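Local atomic coordinates of YflH protein (Bacillus subtilis, PDB entry 3D0W), a protein that is of unknown function; it belongs to the DUF3243 family, and its small helical chain pairs with a second copy. Residues 55-60 with 92-97. Sequence-based numbering, arbitrary orientation.
Sequences KSAAIL and HLAQLL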
ATOM      1  N   LYS A  55       9.715  10.761 -15.217  1.00 27.35           N
ATOM      2  CA  LYS A  55       9.010   9.510 -14.966  1.00 27.80           C
ATOM      3  C   LYS A  55       7.987   9.646 -13.847  1.00 24.45           C
ATOM      4  O   LYS A  55       8.212  10.350 -12.862  1.00 25.70           O
ATOM      5  CB  LYS A  55      10.002   8.396 -14.623  1.00 29.28           C
ATOM      6  CG  LYS A  55      10.556   7.669 -15.845  1.00 34.17           C
ATOM      7  CD  LYS A  55      11.415   6.489 -15.424  1.00 38.83           C
ATOM      8  CE  LYS A  55      11.637   5.501 -16.565  1.00 39.84           C
ATOM      9  NZ  LYS A  55      12.377   6.092 -17.715  1.00 42.27           N
ATOM     10  N   SER A  56       6.855   8.975 -14.013  1.00 22.78           N
ATOM     11  CA  SER A  56       5.792   9.003 -13.020  1.00 22.77           C
ATOM     12  C   SER A  56       6.275   8.483 -11.667  1.00 20.67           C
ATOM     13  O   SER A  56       5.904   9.022 -10.622  1.00 19.42           O
ATOM     14  CB  SER A  56       4.613   8.155 -13.494  1.00 22.31           C
ATOM     15  OG  SER A  56       4.141   8.612 -14.752  1.00 27.53           O
ATOM     16  N   ALA A  57       7.104   7.439 -11.689  1.00 21.12           N
ATOM     17  CA  ALA A  57       7.610   6.855 -10.450  1.00 21.80           C
ATOM     18  C   ALA A  57       8.487   7.844  -9.688  1.00 19.50           C
ATOM     19  O   ALA A  57       8.484   7.861  -8.460  1.00 19.28           O
ATOM     20  CB  ALA A  57       8.386   5.569 -10.740  1.00 23.10           C
ATOM     21  N   ALA A  58       9.225   8.674 -10.417  1.00 19.31           N
ATOM     22  CA  ALA A  58      10.086   9.668  -9.781  1.00 21.23           C
ATOM     23  C   ALA A  58       9.213  10.714  -9.095  1.00 21.58           C
ATOM     24  O   ALA A  58       9.478  11.120  -7.965  1.00 20.07           O
ATOM     25  CB  ALA A  58      10.991  10.331 -10.819  1.00 21.86           C
ATOM     26  N   ILE A  59       8.154  11.133  -9.783  1.00 23.61           N
ATOM     27  CA  ILE A  59       7.240  12.125  -9.236  1.00 22.81           C
ATOM     28  C   ILE A  59       6.509  11.602  -7.998  1.00 21.96           C
ATOM     29  O   ILE A  59       6.414  12.301  -6.987  1.00 22.18           O
ATOM     30  CB  ILE A  59       6.221  12.571 -10.298  1.00 26.74           C
ATOM     31  CG1 ILE A  59       6.957  13.278 -11.446  1.00 26.06           C
ATOM     32  CG2 ILE A  59       5.192  13.501  -9.676  1.00 26.47           C
ATOM     33  CD1 ILE A  59       6.114  13.441 -12.718  1.00 25.21           C
ATOM     34  N   LEU A  60       6.000  10.375  -8.062  1.00 20.57           N
ATOM     35  CA  LEU A  60       5.300   9.808  -6.914  1.00 21.32           C
ATOM     36  C   LEU A  60       6.273   9.586  -5.751  1.00 20.27           C
ATOM     37  O   LEU A  60       5.897   9.715  -4.588  1.00 19.93           O
ATOM     38  CB  LEU A  60       4.599   8.494  -7.304  1.00 20.48           C
ATOM     39  CG  LEU A  60       3.418   8.667  -8.274  1.00 24.15           C
ATOM     40  CD1 LEU A  60       2.740   7.334  -8.555  1.00 22.95           C
ATOM     41  CD2 LEU A  60       2.407   9.636  -7.661  1.00 24.20           C
ATOM     42  N   HIS A  92      10.484   0.313  -6.139  1.00 21.95           N
ATOM     43  CA  HIS A  92       9.485  -0.654  -6.578  1.00 23.42           C
ATOM     44  C   HIS A  92       8.055  -0.299  -6.167  1.00 23.06           C
ATOM     45  O   HIS A  92       7.116  -0.512  -6.941  1.00 19.74           O
ATOM     46  CB  HIS A  92       9.846  -2.056  -6.078  1.00 28.37           C
ATOM     47  CG  HIS A  92      11.049  -2.640  -6.758  1.00 33.11           C
ATOM     48  ND1 HIS A  92      11.518  -3.905  -6.486  1.00 36.05           N
ATOM     49  CD2 HIS A  92      11.867  -2.132  -7.711  1.00 35.85           C
ATOM     50  CE1 HIS A  92      12.574  -4.155  -7.241  1.00 37.81           C
ATOM     51  NE2 HIS A  92      12.806  -3.095  -7.994  1.00 38.39           N
ATOM     52  N   LEU A  93       7.880   0.242  -4.963  1.00 19.38           N
ATOM     53  CA  LEU A  93       6.545   0.624  -4.510  1.00 18.62           C
ATOM     54  C   LEU A  93       6.025   1.808  -5.335  1.00 19.50           C
ATOM     55  O   LEU A  93       4.820   1.906  -5.608  1.00 19.61           O
ATOM     56  CB  LEU A  93       6.553   1.000  -3.026  1.00 20.09           C
ATOM     57  CG  LEU A  93       5.211   1.498  -2.466  1.00 21.52           C
ATOM     58  CD1 LEU A  93       4.148   0.399  -2.556  1.00 21.81           C
ATOM     59  CD2 LEU A  93       5.396   1.934  -1.026  1.00 24.19           C
ATOM     60  N   ALA A  94       6.928   2.710  -5.711  1.00 18.21           N
ATOM     61  CA  ALA A  94       6.553   3.863  -6.526  1.00 20.18           C
ATOM     62  C   ALA A  94       6.126   3.368  -7.908  1.00 20.30           C
ATOM     63  O   ALA A  94       5.189   3.901  -8.509  1.00 19.98           O
ATOM     64  CB  ALA A  94       7.720   4.814  -6.664  1.00 18.08           C
ATOM     65  N   GLN A  95       6.821   2.348  -8.406  1.00 20.77           N
ATOM     66  CA  GLN A  95       6.507   1.766  -9.717  1.00 21.34           C
ATOM     67  C   GLN A  95       5.125   1.118  -9.677  1.00 20.39           C
ATOM     68  O   GLN A  95       4.318   1.279 -10.605  1.00 21.33           O
ATOM     69  CB  GLN A  95       7.544   0.704 -10.093  1.00 26.23           C
ATOM     70  CG  GLN A  95       8.955   1.228 -10.358  1.00 34.27           C
ATOM     71  CD  GLN A  95       9.982   0.096 -10.450  1.00 39.11           C
ATOM     72  OE1 GLN A  95       9.762  -0.900 -11.143  1.00 42.06           O
ATOM     73  NE2 GLN A  95      11.105   0.248  -9.749  1.00 42.56           N
ATOM     74  N   LEU A  96       4.844   0.394  -8.596  1.00 16.80           N
ATOM     75  CA  LEU A  96       3.557  -0.283  -8.449  1.00 17.88           C
ATOM     76  C   LEU A  96       2.430   0.741  -8.348  1.00 18.85           C
ATOM     77  O   LEU A  96       1.343   0.551  -8.906  1.00 16.39           O
ATOM     78  CB  LEU A  96       3.567  -1.183  -7.204  1.00 18.35           C
ATOM     79  CG  LEU A  96       2.419  -2.187  -7.073  1.00 17.85           C
ATOM     80  CD1 LEU A  96       2.435  -3.127  -8.281  1.00 18.67           C
ATOM     81  CD2 LEU A  96       2.549  -2.983  -5.783  1.00 21.22           C
ATOM     82  N   LEU A  97       2.697   1.829  -7.635  1.00 19.12           N
ATOM     83  CA  LEU A  97       1.719   2.893  -7.466  1.00 19.99           C
ATOM     84  C   LEU A  97       1.393   3.555  -8.809  1.00 20.90           C
ATOM     85  O   LEU A  97       0.275   4.017  -9.018  1.00 21.14           O
ATOM     86  CB  LEU A  97       2.242   3.950  -6.488  1.00 23.08           C
ATOM     87  CG  LEU A  97       1.160   4.861  -5.899  1.00 26.55           C
ATOM     88  CD1 LEU A  97       0.309   4.043  -4.943  1.00 24.13           C
ATOM     89  CD2 LEU A  97       1.793   6.047  -5.162  1.00 28.06           C
TER
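Residues 56-60, the first turn of helix 56-65, cross residues 92-97 of helix 87-101 with 112° between their N-to-C directions, their local axes 8.4 Å apart at the closest. Two alanines permit this closeness: the CA atoms of A57 and A94 lie 5.0 Å apart, and their methyls point into the interface, CB to CB at 4.2 Å. The methyl of A94 sits still nearer the backbone of its partner, its CB 3.6 Å from A57 O, so part of the packing is side chain against peptide.

One turn along each helix, a leucine pair extends the apolar seam. L60 keeps CG anti to its carbonyl carbon (chi1 -68°), whereas L97 holds CG anti to the backbone N (chi1 -162°); the two cross obliquely, with L60 CD1 3.8 Å from L97 CD2. At the exposed margin, Q95 contributes its aliphatic stem, CG lying 4.4 Å from A57 CB. No hydrogen bond links the segments.

Helix 23-48 closes over the leucine pair through V40 and L36, and L97 also meets L81 of the second subunit. The arrangement is a close helix-helix packing in which small alanines let the backbones approach and a leucine pair continues the apolar contact one turn on, in the helical core of this DUF3243 protein.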